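Local coordinates for 6-carboxyhexanoate--coa ligase (Bacillus subtilis, PDB 5FLG), which belongs to the 6-carboxyhexanoate--CoA ligase family and, as a two-chain assembly, binds phosphoaminophosphonic acid-adenylate ester, magnesium and pimelic acid, at residues Y9-R14 and K41-A46; L178-S183 and I250-E255; F230-S235 and N239-D244. All coordinates share one frame; numbering follows the deposited sequence.

Contact 1: Y9-R14 and K41-A46; sequences YSVRMR and KHTVNA
V11, on strand 8-17, meets T43 and V44 on helix 40-52 through carbon alone; no hydrogen bond crosses between 9-14 and 41-46, and about 98 Å² is buried. The apolar contact has two points. V11 CB lies 4.1 Å from T43 CG2, and both V11 methyls keep nearly the same distance from that methyl, so T43 CG2 sits over the branch point of the valine. The second point is V11 CG1 against V44 CG2 at 4.3 Å, a slightly longer touch, where the backbones come nearest (V11 CA to V44 CA 7.4 Å).

None of the polar bonds joins the two segments. T43 turns its methyl to the strand because CG2 stands opposite its own backbone N, while OG1 (chi1 -65°) points back to bond the carbonyl oxygen of E39. Two residues on, N45 ND2 reaches back one turn to K41 O at 2.9 Å from above the carbonyl plane, and N45 N reaches the same oxygen from the other face. N45 ND2 is also hydrogen-bonded to OD1 of N45 of the second subunit.

Strand 8-17 is the middle strand of an antiparallel sheet, between 26-36 and 61-68, and helix 40-52 packs on one face of it: V11 also touches M40 and L47, and T43 reaches R33 and I35. V44 packs on L48 of the second subunit, which places this helix at the dimer interface.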
loop_
_atom_site.group_PDB
_atom_site.type_symbol
_atom_site.label_atom_id
_atom_site.label_comp_id
_atom_site.label_asym_id
_atom_site.label_seq_id
_atom_site.Cartn_x
_atom_site.Cartn_y
_atom_site.Cartn_z
ATOM N N TYR A 9 -10.798 5.256 -9.447
ATOM C CA TYR A 9 -9.714 4.542 -8.788
ATOM C C TYR A 9 -10.149 4.085 -7.423
ATOM O O TYR A 9 -10.785 4.832 -6.690
ATOM C CB TYR A 9 -8.471 5.437 -8.666
ATOM C CG TYR A 9 -7.859 5.783 -9.991
ATOM C CD1 TYR A 9 -8.428 6.749 -10.790
ATOM C CD2 TYR A 9 -6.770 5.088 -10.480
ATOM C CE1 TYR A 9 -7.924 7.049 -12.032
ATOM C CE2 TYR A 9 -6.224 5.403 -11.713
ATOM C CZ TYR A 9 -6.828 6.356 -12.492
ATOM O OH TYR A 9 -6.364 6.644 -13.742
ATOM N N SER A 10 -9.898 2.802 -7.134
ATOM C CA SER A 10 -10.089 2.248 -5.811
ATOM C C SER A 10 -8.884 2.597 -4.934
ATOM O O SER A 10 -7.751 2.300 -5.295
ATOM C CB SER A 10 -10.207 0.709 -5.895
ATOM O OG SER A 10 -10.327 0.153 -4.594
ATOM N N VAL A 11 -9.118 3.189 -3.782
ATOM C CA VAL A 11 -8.011 3.536 -2.868
ATOM C C VAL A 11 -8.311 2.915 -1.536
ATOM O O VAL A 11 -9.373 3.178 -0.950
ATOM C CB VAL A 11 -7.828 5.061 -2.676
ATOM C CG1 VAL A 11 -6.512 5.334 -1.961
ATOM C CG2 VAL A 11 -7.814 5.795 -4.002
ATOM N N ARG A 12 -7.425 2.018 -1.099
ATOM C CA ARG A 12 -7.653 1.235 0.100
ATOM C C ARG A 12 -6.505 1.383 1.077
ATOM O O ARG A 12 -5.356 1.616 0.675
ATOM C CB ARG A 12 -7.797 -0.261 -0.250
ATOM C CG ARG A 12 -9.090 -0.574 -0.981
ATOM C CD ARG A 12 -9.202 -2.072 -1.267
ATOM N NE ARG A 12 -8.199 -2.500 -2.236
ATOM C CZ ARG A 12 -7.845 -3.767 -2.440
ATOM N NH1 ARG A 12 -8.247 -4.712 -1.607
ATOM N NH2 ARG A 12 -7.056 -4.078 -3.452
ATOM N N MET A 13 -6.834 1.212 2.352
ATOM C CA MET A 13 -5.885 1.368 3.425
ATOM C C MET A 13 -6.204 0.335 4.486
ATOM O O MET A 13 -7.343 0.183 4.881
ATOM C CB MET A 13 -5.968 2.779 4.052
ATOM C CG MET A 13 -5.043 2.996 5.259
ATOM S SD MET A 13 -5.755 2.578 6.883
ATOM C CE MET A 13 -7.063 3.768 7.032
ATOM N N ARG A 14 -5.163 -0.180 5.114
ATOM C CA ARG A 14 -5.341 -0.821 6.369
ATOM C C ARG A 14 -4.149 -0.575 7.279
ATOM O O ARG A 14 -3.020 -0.334 6.825
ATOM C CB ARG A 14 -5.535 -2.315 6.130
ATOM C CG ARG A 14 -4.364 -2.945 5.437
ATOM C CD ARG A 14 -4.787 -4.310 4.919
ATOM N NE ARG A 14 -3.667 -5.129 4.475
ATOM C CZ ARG A 14 -3.697 -5.894 3.387
ATOM N NH1 ARG A 14 -4.757 -5.889 2.575
ATOM N NH2 ARG A 14 -2.639 -6.632 3.082
ATOM N N LYS A 41 -4.500 12.941 -4.117
ATOM C CA LYS A 41 -3.621 13.447 -3.060
ATOM C C LYS A 41 -4.392 13.643 -1.782
ATOM O O LYS A 41 -3.970 13.212 -0.717
ATOM C CB LYS A 41 -2.966 14.760 -3.469
ATOM C CG LYS A 41 -2.120 15.365 -2.355
ATOM C CD LYS A 41 -1.156 16.435 -2.849
ATOM C CE LYS A 41 -1.541 17.808 -2.308
ATOM N NZ LYS A 41 -1.425 17.849 -0.827
ATOM N N HIS A 42 -5.565 14.243 -1.897
ATOM C CA HIS A 42 -6.432 14.446 -0.750
ATOM C C HIS A 42 -6.881 13.136 -0.143
ATOM O O HIS A 42 -7.089 13.046 1.049
ATOM C CB HIS A 42 -7.646 15.279 -1.175
ATOM C CG HIS A 42 -8.718 15.384 -0.129
ATOM N ND1 HIS A 42 -8.702 16.346 0.863
ATOM C CD2 HIS A 42 -9.863 14.680 0.050
ATOM C CE1 HIS A 42 -9.740 16.165 1.662
ATOM N NE2 HIS A 42 -10.462 15.162 1.191
ATOM N N THR A 43 -7.133 12.130 -0.978
ATOM C CA THR A 43 -7.747 10.900 -0.499
ATOM C C THR A 43 -6.714 10.032 0.198
ATOM O O THR A 43 -6.950 9.535 1.268
ATOM C CB THR A 43 -8.302 10.102 -1.671
ATOM O OG1 THR A 43 -9.361 10.840 -2.275
ATOM C CG2 THR A 43 -8.827 8.752 -1.223
ATOM N N VAL A 44 -5.533 9.936 -0.380
ATOM C CA VAL A 44 -4.450 9.241 0.262
ATOM C C VAL A 44 -4.132 9.887 1.610
ATOM O O VAL A 44 -3.928 9.183 2.604
ATOM C CB VAL A 44 -3.213 9.206 -0.644
ATOM C CG1 VAL A 44 -2.007 8.695 0.111
ATOM C CG2 VAL A 44 -3.483 8.325 -1.861
ATOM N N ASN A 45 -4.130 11.219 1.669
ATOM C CA ASN A 45 -3.945 11.882 2.962
ATOM C C ASN A 45 -5.092 11.665 3.955
ATOM O O ASN A 45 -4.864 11.522 5.155
ATOM C CB ASN A 45 -3.704 13.368 2.743
ATOM C CG ASN A 45 -2.258 13.659 2.438
ATOM O OD1 ASN A 45 -1.423 13.527 3.314
ATOM N ND2 ASN A 45 -1.929 13.857 1.174
ATOM N N ALA A 46 -6.333 11.602 3.476
ATOM C CA ALA A 46 -7.436 11.366 4.385
ATOM C C ALA A 46 -7.315 9.970 4.986
ATOM O O ALA A 46 -7.555 9.776 6.183
ATOM C CB ALA A 46 -8.804 11.551 3.717
#

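Contact 2: L178-S183 and I250-E255; sequences LASKVS and ILIEWE. With ANP (phosphoaminophosphonic acid-adenylate ester), chain D.
K181 lays its aliphatic chain against I250 while S180, one residue earlier on helix 170-184, touches I252. These two pairs are the whole tight part of the contact between 178-183 and 250-255, which buries about 154 Å². K181 CD is 3.7 Å from I250 CG1 and K181 CG is 4.0 Å from the same atom, so the lysine methylenes pass obliquely over the CG1 branch. With CG opposite the backbone N (chi1 164°) and every later torsion extended, the lysine chain runs straight beyond I250, where NZ is gripped by three carbonyl oxygens, those of Q248, S148 and L245. This buried ammonium group is thus met by three backbone carbonyls, which probably stabilise its positive charge.

In the second pair S180 CB rests 3.8 Å from I252 CD1. The serine hydroxyl serves other partners, L176 O and L79 N, leaving the methylene to the isoleucine.

Beyond I252 the chain leaves the strand and diverges from the helix. E253 and E255 are partly exposed, and neither reaches 178-183; W254 is buried, but against W160 edge-to-face and not against this helix. On another side of the helix L178 points away from the strand and toward the bound ANP: its CD1 lies over the face of the adenine, 3.4 Å from ANP C6.

Strand 250-252 is the middle of a small parallel sheet, between 74-76 and 150-151. Helix 170-184 lies between that sheet and the large mixed sheet, as its contacts on both indicate: L178 and K181 touch M150, while V182, A179 and L178 reach V188 and E191 of strand 188-194.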
loop_
_atom_site.group_PDB
_atom_site.type_symbol
_atom_site.label_atom_id
_atom_site.label_comp_id
_atom_site.label_asym_id
_atom_site.label_seq_id
_atom_site.Cartn_x
_atom_site.Cartn_y
_atom_site.Cartn_z
ATOM N N LEU A 178 -21.513 1.877 2.634
ATOM C CA LEU A 178 -21.359 0.432 2.733
ATOM C C LEU A 178 -22.698 -0.286 2.772
ATOM O O LEU A 178 -22.918 -1.252 2.044
ATOM C CB LEU A 178 -20.528 0.070 3.970
ATOM C CG LEU A 178 -20.125 -1.401 4.079
ATOM C CD1 LEU A 178 -18.886 -1.556 4.956
ATOM C CD2 LEU A 178 -21.282 -2.216 4.640
ATOM N N ALA A 179 -23.546 0.134 3.711
ATOM C CA ALA A 179 -24.792 -0.501 3.915
ATOM C C ALA A 179 -25.660 -0.446 2.681
ATOM O O ALA A 179 -26.374 -1.397 2.414
ATOM C CB ALA A 179 -25.533 0.049 5.099
ATOM N N SER A 180 -25.649 0.682 1.978
ATOM C CA SER A 180 -26.399 0.778 0.739
ATOM C C SER A 180 -25.894 -0.172 -0.355
ATOM O O SER A 180 -26.677 -0.826 -1.059
ATOM C CB SER A 180 -26.398 2.222 0.248
ATOM O OG SER A 180 -27.012 3.037 1.210
ATOM N N LYS A 181 -24.586 -0.232 -0.533
ATOM C CA LYS A 181 -24.050 -1.193 -1.476
ATOM C C LYS A 181 -24.430 -2.616 -1.085
ATOM O O LYS A 181 -24.910 -3.389 -1.918
ATOM C CB LYS A 181 -22.536 -1.112 -1.572
ATOM C CG LYS A 181 -21.958 -2.340 -2.248
ATOM C CD LYS A 181 -20.557 -2.132 -2.783
ATOM C CE LYS A 181 -19.961 -3.471 -3.145
ATOM N NZ LYS A 181 -18.648 -3.363 -3.816
ATOM N N VAL A 182 -24.261 -2.941 0.196
ATOM C CA VAL A 182 -24.483 -4.284 0.655
ATOM C C VAL A 182 -25.961 -4.655 0.508
ATOM O O VAL A 182 -26.288 -5.744 0.058
ATOM C CB VAL A 182 -24.001 -4.454 2.096
ATOM C CG1 VAL A 182 -24.460 -5.782 2.669
ATOM C CG2 VAL A 182 -22.481 -4.378 2.143
ATOM N N SER A 183 -26.847 -3.750 0.897
ATOM C CA SER A 183 -28.271 -4.059 0.910
ATOM C C SER A 183 -28.848 -4.298 -0.488
ATOM O O SER A 183 -29.870 -4.969 -0.642
ATOM C CB SER A 183 -29.017 -2.938 1.565
ATOM O OG SER A 183 -30.376 -3.263 1.732
ATOM N N ILE A 250 -19.536 1.184 -6.687
ATOM C CA ILE A 250 -20.756 1.856 -6.358
ATOM C C ILE A 250 -20.423 3.286 -5.923
ATOM O O ILE A 250 -19.534 3.500 -5.103
ATOM C CB ILE A 250 -21.454 1.135 -5.216
ATOM C CG1 ILE A 250 -21.946 -0.254 -5.687
ATOM C CG2 ILE A 250 -22.639 1.937 -4.741
ATOM C CD1 ILE A 250 -23.258 -0.198 -6.430
ATOM N N LEU A 251 -21.121 4.250 -6.497
ATOM C CA LEU A 251 -21.152 5.603 -5.941
ATOM C C LEU A 251 -22.535 5.912 -5.423
ATOM O O LEU A 251 -23.532 5.552 -6.049
ATOM C CB LEU A 251 -20.785 6.633 -6.995
ATOM C CG LEU A 251 -19.328 6.659 -7.411
ATOM C CD1 LEU A 251 -19.126 7.653 -8.555
ATOM C CD2 LEU A 251 -18.412 6.992 -6.244
ATOM N N ILE A 252 -22.603 6.547 -4.260
ATOM C CA ILE A 252 -23.867 6.984 -3.724
ATOM C C ILE A 252 -24.162 8.412 -4.234
ATOM O O ILE A 252 -23.327 9.306 -4.151
ATOM C CB ILE A 252 -23.845 6.987 -2.204
ATOM C CG1 ILE A 252 -23.408 5.632 -1.677
ATOM C CG2 ILE A 252 -25.194 7.398 -1.672
ATOM C CD1 ILE A 252 -24.357 4.505 -2.037
ATOM N N GLU A 253 -25.357 8.631 -4.752
ATOM C CA GLU A 253 -25.792 9.973 -5.077
ATOM C C GLU A 253 -27.219 10.102 -4.648
ATOM O O GLU A 253 -28.103 9.412 -5.167
ATOM C CB GLU A 253 -25.677 10.268 -6.566
ATOM C CG GLU A 253 -25.871 11.747 -6.864
ATOM C CD GLU A 253 -26.240 12.041 -8.307
ATOM O OE1 GLU A 253 -25.650 11.418 -9.223
ATOM O OE2 GLU A 253 -27.084 12.948 -8.512
ATOM N N TRP A 254 -27.441 10.941 -3.646
ATOM C CA TRP A 254 -28.792 11.206 -3.215
ATOM C C TRP A 254 -29.422 12.288 -4.086
ATOM O O TRP A 254 -28.780 13.273 -4.397
ATOM C CB TRP A 254 -28.775 11.635 -1.792
ATOM C CG TRP A 254 -30.048 12.222 -1.342
ATOM C CD1 TRP A 254 -31.175 11.552 -1.017
ATOM C CD2 TRP A 254 -30.315 13.606 -1.112
ATOM N NE1 TRP A 254 -32.140 12.432 -0.606
ATOM C CE2 TRP A 254 -31.628 13.700 -0.635
ATOM C CE3 TRP A 254 -29.550 14.772 -1.217
ATOM C CZ2 TRP A 254 -32.194 14.906 -0.239
ATOM C CZ3 TRP A 254 -30.126 15.974 -0.852
ATOM C CH2 TRP A 254 -31.447 16.030 -0.395
ATOM N N GLU A 255 -30.594 12.002 -4.633
ATOM C CA GLU A 255 -31.305 12.948 -5.504
ATOM C C GLU A 255 -32.241 13.803 -4.697
ATOM O O GLU A 255 -33.290 13.333 -4.242
ATOM C CB GLU A 255 -32.138 12.191 -6.548
ATOM C CG GLU A 255 -31.337 11.188 -7.357
ATOM C CD GLU A 255 -30.842 11.747 -8.670
ATOM O OE1 GLU A 255 -31.680 12.263 -9.443
ATOM O OE2 GLU A 255 -29.628 11.631 -8.947
HETATM P PG ANP D . -12.207 2.631 11.040
HETATM O O1G ANP D . -10.903 3.355 10.844
HETATM O O2G ANP D . -12.685 2.688 12.465
HETATM O O3G ANP D . -13.299 2.984 10.083
HETATM P PB ANP D . -12.964 -0.114 10.193
HETATM O O1B ANP D . -13.641 0.477 9.008
HETATM O O2B ANP D . -12.212 -1.393 10.162
HETATM N N3B ANP D . -11.768 1.006 10.744
HETATM P PA ANP D . -15.451 0.485 11.511
HETATM O O1A ANP D . -15.756 0.904 12.874
HETATM O O2A ANP D . -15.645 1.380 10.320
HETATM O O3A ANP D . -14.000 -0.206 11.434
HETATM O "O5'" ANP D . -16.382 -0.860 11.290
HETATM C "C5'" ANP D . -16.696 -1.694 12.370
HETATM C "C4'" ANP D . -16.496 -3.155 11.959
HETATM O "O4'" ANP D . -17.282 -3.417 10.790
HETATM C "C3'" ANP D . -15.050 -3.454 11.593
HETATM O "O3'" ANP D . -14.318 -3.941 12.711
HETATM C "C2'" ANP D . -15.190 -4.549 10.576
HETATM O "O2'" ANP D . -15.420 -5.782 11.259
HETATM C "C1'" ANP D . -16.454 -4.143 9.873
HETATM N N9 ANP D . -16.101 -3.364 8.681
HETATM C C8 ANP D . -15.647 -2.062 8.617
HETATM N N7 ANP D . -15.514 -1.680 7.325
HETATM C C5 ANP D . -15.845 -2.763 6.558
HETATM C C6 ANP D . -15.891 -3.096 5.125
HETATM N N6 ANP D . -15.533 -2.218 4.183
HETATM N N1 ANP D . -16.312 -4.325 4.754
HETATM C C2 ANP D . -16.646 -5.246 5.665
HETATM N N3 ANP D . -16.704 -5.021 6.989
HETATM C C4 ANP D . -16.211 -3.853 7.467
#

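Contact 3: F230-S235 and N239-D244; sequences FFIDGS and NTYIHD
Y241 reaches from helix 238-247 to I232, the last residue of strand 227-232, and to G234 in the loop that follows, and its side chain accounts for most of the 132 Å² buried here. From CB, the ring is carried toward the strand by a chi1 of -56°, with CG opposite the carbonyl carbon. CD2 first meets I232 CG2 at 4.1 Å, and CE2 follows at 3.9 Å from the same methyl, which lies oblique to the ring. The isoleucine and the tyrosine run antiparallel alongside one another. Farther out, CZ lies 4.0 Å from G234 CA. At the tip OH stands 2.9 Å from G234 CA and 3.2 Å from G234 C, a tight approach to the backbone where the strand has given way to loop.

S235 N is 3.4 Å from Y241 OH, but its angle is too poor for a hydrogen bond. The phenol oxygen instead accepts from N236 N, just beyond the segment, while H185 meets the ring at a steep angle.

Chemically, then, the contact is divided: a hydrocarbon flank at I232 and a polar tip at the connecting turn. Bonding to N236 ties the first turn of the helix to the loop that leads into it.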
loop_
_atom_site.group_PDB
_atom_site.type_symbol
_atom_site.label_atom_id
_atom_site.label_comp_id
_atom_site.label_asym_id
_atom_site.label_seq_id
_atom_site.Cartn_x
_atom_site.Cartn_y
_atom_site.Cartn_z
ATOM N N PHE A 230 -23.572 -10.011 7.839
ATOM C CA PHE A 230 -24.522 -9.947 6.751
ATOM C C PHE A 230 -25.308 -11.249 6.763
ATOM O O PHE A 230 -24.729 -12.307 6.587
ATOM C CB PHE A 230 -23.811 -9.841 5.383
ATOM C CG PHE A 230 -22.906 -8.650 5.235
ATOM C CD1 PHE A 230 -23.091 -7.518 6.008
ATOM C CD2 PHE A 230 -21.945 -8.622 4.250
ATOM C CE1 PHE A 230 -22.229 -6.437 5.885
ATOM C CE2 PHE A 230 -21.112 -7.514 4.087
ATOM C CZ PHE A 230 -21.258 -6.421 4.925
ATOM N N PHE A 231 -26.612 -11.148 6.893
ATOM C CA PHE A 231 -27.459 -12.310 6.899
ATOM C C PHE A 231 -27.841 -12.638 5.467
ATOM O O PHE A 231 -28.427 -11.805 4.758
ATOM C CB PHE A 231 -28.685 -12.027 7.753
ATOM C CG PHE A 231 -28.383 -11.899 9.227
ATOM C CD1 PHE A 231 -28.373 -13.012 10.043
ATOM C CD2 PHE A 231 -28.076 -10.657 9.791
ATOM C CE1 PHE A 231 -28.095 -12.896 11.391
ATOM C CE2 PHE A 231 -27.769 -10.534 11.133
ATOM C CZ PHE A 231 -27.774 -11.657 11.936
ATOM N N ILE A 232 -27.362 -13.784 5.000
ATOM C CA ILE A 232 -27.442 -14.161 3.582
ATOM C C ILE A 232 -28.500 -15.231 3.287
ATOM O O ILE A 232 -28.613 -16.234 3.997
ATOM C CB ILE A 232 -26.108 -14.745 3.094
ATOM C CG1 ILE A 232 -24.982 -13.767 3.368
ATOM C CG2 ILE A 232 -26.183 -15.125 1.623
ATOM C CD1 ILE A 232 -25.057 -12.480 2.575
ATOM N N ASP A 233 -29.277 -14.985 2.241
ATOM C CA ASP A 233 -30.256 -15.923 1.735
ATOM C C ASP A 233 -30.010 -16.136 0.250
ATOM O O ASP A 233 -30.500 -15.370 -0.583
ATOM C CB ASP A 233 -31.662 -15.371 1.909
ATOM C CG ASP A 233 -32.706 -16.184 1.129
ATOM O OD1 ASP A 233 -32.321 -17.151 0.432
ATOM O OD2 ASP A 233 -33.908 -15.856 1.214
ATOM N N GLY A 234 -29.257 -17.171 -0.084
ATOM C CA GLY A 234 -28.896 -17.404 -1.464
ATOM C C GLY A 234 -28.505 -18.851 -1.693
ATOM O O GLY A 234 -27.986 -19.506 -0.783
ATOM N N SER A 235 -28.786 -19.350 -2.901
ATOM C CA SER A 235 -28.423 -20.715 -3.285
ATOM C C SER A 235 -27.023 -20.717 -3.842
ATOM O O SER A 235 -26.411 -21.775 -3.986
ATOM C CB SER A 235 -29.353 -21.263 -4.373
ATOM O OG SER A 235 -30.694 -21.327 -3.930
ATOM N N ASN A 239 -18.634 -17.588 -3.024
ATOM C CA ASN A 239 -17.548 -16.848 -3.650
ATOM C C ASN A 239 -18.024 -15.819 -4.659
ATOM O O ASN A 239 -17.395 -14.799 -4.850
ATOM C CB ASN A 239 -16.575 -17.794 -4.321
ATOM C CG ASN A 239 -15.932 -18.722 -3.334
ATOM O OD1 ASN A 239 -15.124 -18.290 -2.511
ATOM N ND2 ASN A 239 -16.383 -19.977 -3.319
ATOM N N THR A 240 -19.125 -16.103 -5.331
ATOM C CA THR A 240 -19.690 -15.144 -6.243
ATOM C C THR A 240 -20.147 -13.923 -5.448
ATOM O O THR A 240 -19.894 -12.796 -5.843
ATOM C CB THR A 240 -20.867 -15.775 -7.005
ATOM O OG1 THR A 240 -21.930 -16.059 -6.086
ATOM C CG2 THR A 240 -20.414 -17.093 -7.641
ATOM N N TYR A 241 -20.798 -14.156 -4.311
ATOM C CA TYR A 241 -21.288 -13.057 -3.498
ATOM C C TYR A 241 -20.100 -12.237 -3.010
ATOM O O TYR A 241 -20.121 -10.997 -3.071
ATOM C CB TYR A 241 -22.112 -13.563 -2.304
ATOM C CG TYR A 241 -23.314 -14.457 -2.640
ATOM C CD1 TYR A 241 -23.974 -14.358 -3.860
ATOM C CD2 TYR A 241 -23.838 -15.328 -1.691
ATOM C CE1 TYR A 241 -25.122 -15.106 -4.124
ATOM C CE2 TYR A 241 -24.967 -16.099 -1.956
ATOM C CZ TYR A 241 -25.597 -15.990 -3.173
ATOM O OH TYR A 241 -26.777 -16.671 -3.373
ATOM N N ILE A 242 -19.056 -12.931 -2.568
ATOM C CA ILE A 242 -17.850 -12.289 -2.029
ATOM C C ILE A 242 -17.201 -11.421 -3.098
ATOM O O ILE A 242 -16.735 -10.299 -2.839
ATOM C CB ILE A 242 -16.833 -13.341 -1.506
ATOM C CG1 ILE A 242 -17.298 -13.901 -0.162
ATOM C CG2 ILE A 242 -15.444 -12.726 -1.352
ATOM C CD1 ILE A 242 -16.396 -14.975 0.397
ATOM N N HIS A 243 -17.192 -11.928 -4.323
ATOM C CA HIS A 243 -16.564 -11.196 -5.398
ATOM C C HIS A 243 -17.347 -9.911 -5.713
ATOM O O HIS A 243 -16.758 -8.833 -5.828
ATOM C CB HIS A 243 -16.434 -12.091 -6.631
ATOM C CG HIS A 243 -15.784 -11.414 -7.788
ATOM N ND1 HIS A 243 -16.502 -10.714 -8.729
ATOM C CD2 HIS A 243 -14.477 -11.224 -8.087
ATOM C CE1 HIS A 243 -15.669 -10.185 -9.606
ATOM N NE2 HIS A 243 -14.435 -10.483 -9.240
ATOM N N ASP A 244 -18.674 -10.008 -5.727
ATOM C CA ASP A 244 -19.514 -8.828 -5.870
ATOM C C ASP A 244 -19.226 -7.801 -4.782
ATOM O O ASP A 244 -19.131 -6.610 -5.067
ATOM C CB ASP A 244 -20.999 -9.175 -5.809
ATOM C CG ASP A 244 -21.431 -10.092 -6.936
ATOM O OD1 ASP A 244 -20.842 -9.974 -8.032
ATOM O OD2 ASP A 244 -22.376 -10.904 -6.732
#

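Contact 1 closes first along the chain and stands apart, its centre about 19 Å from that of contact 2 and 27 Å from that of contact 3; it joins helix 40-52 to the antiparallel sheet of strands 26-36, 8-17 and 61-68. Contacts 2 and 3 have centres 17 Å apart and touch: V182 CG2 lies 3.7 Å from F230 CZ, joining helix 170-184 to strand 227-232 of the mixed sheet. Both segments of contact 3 fall between those of contact 2, and helix 238-247 runs directly on to strand 250-252. Bound ANP lies between these regions, hydrogen-bonded to H27 and S29 on one side and R228 on the other.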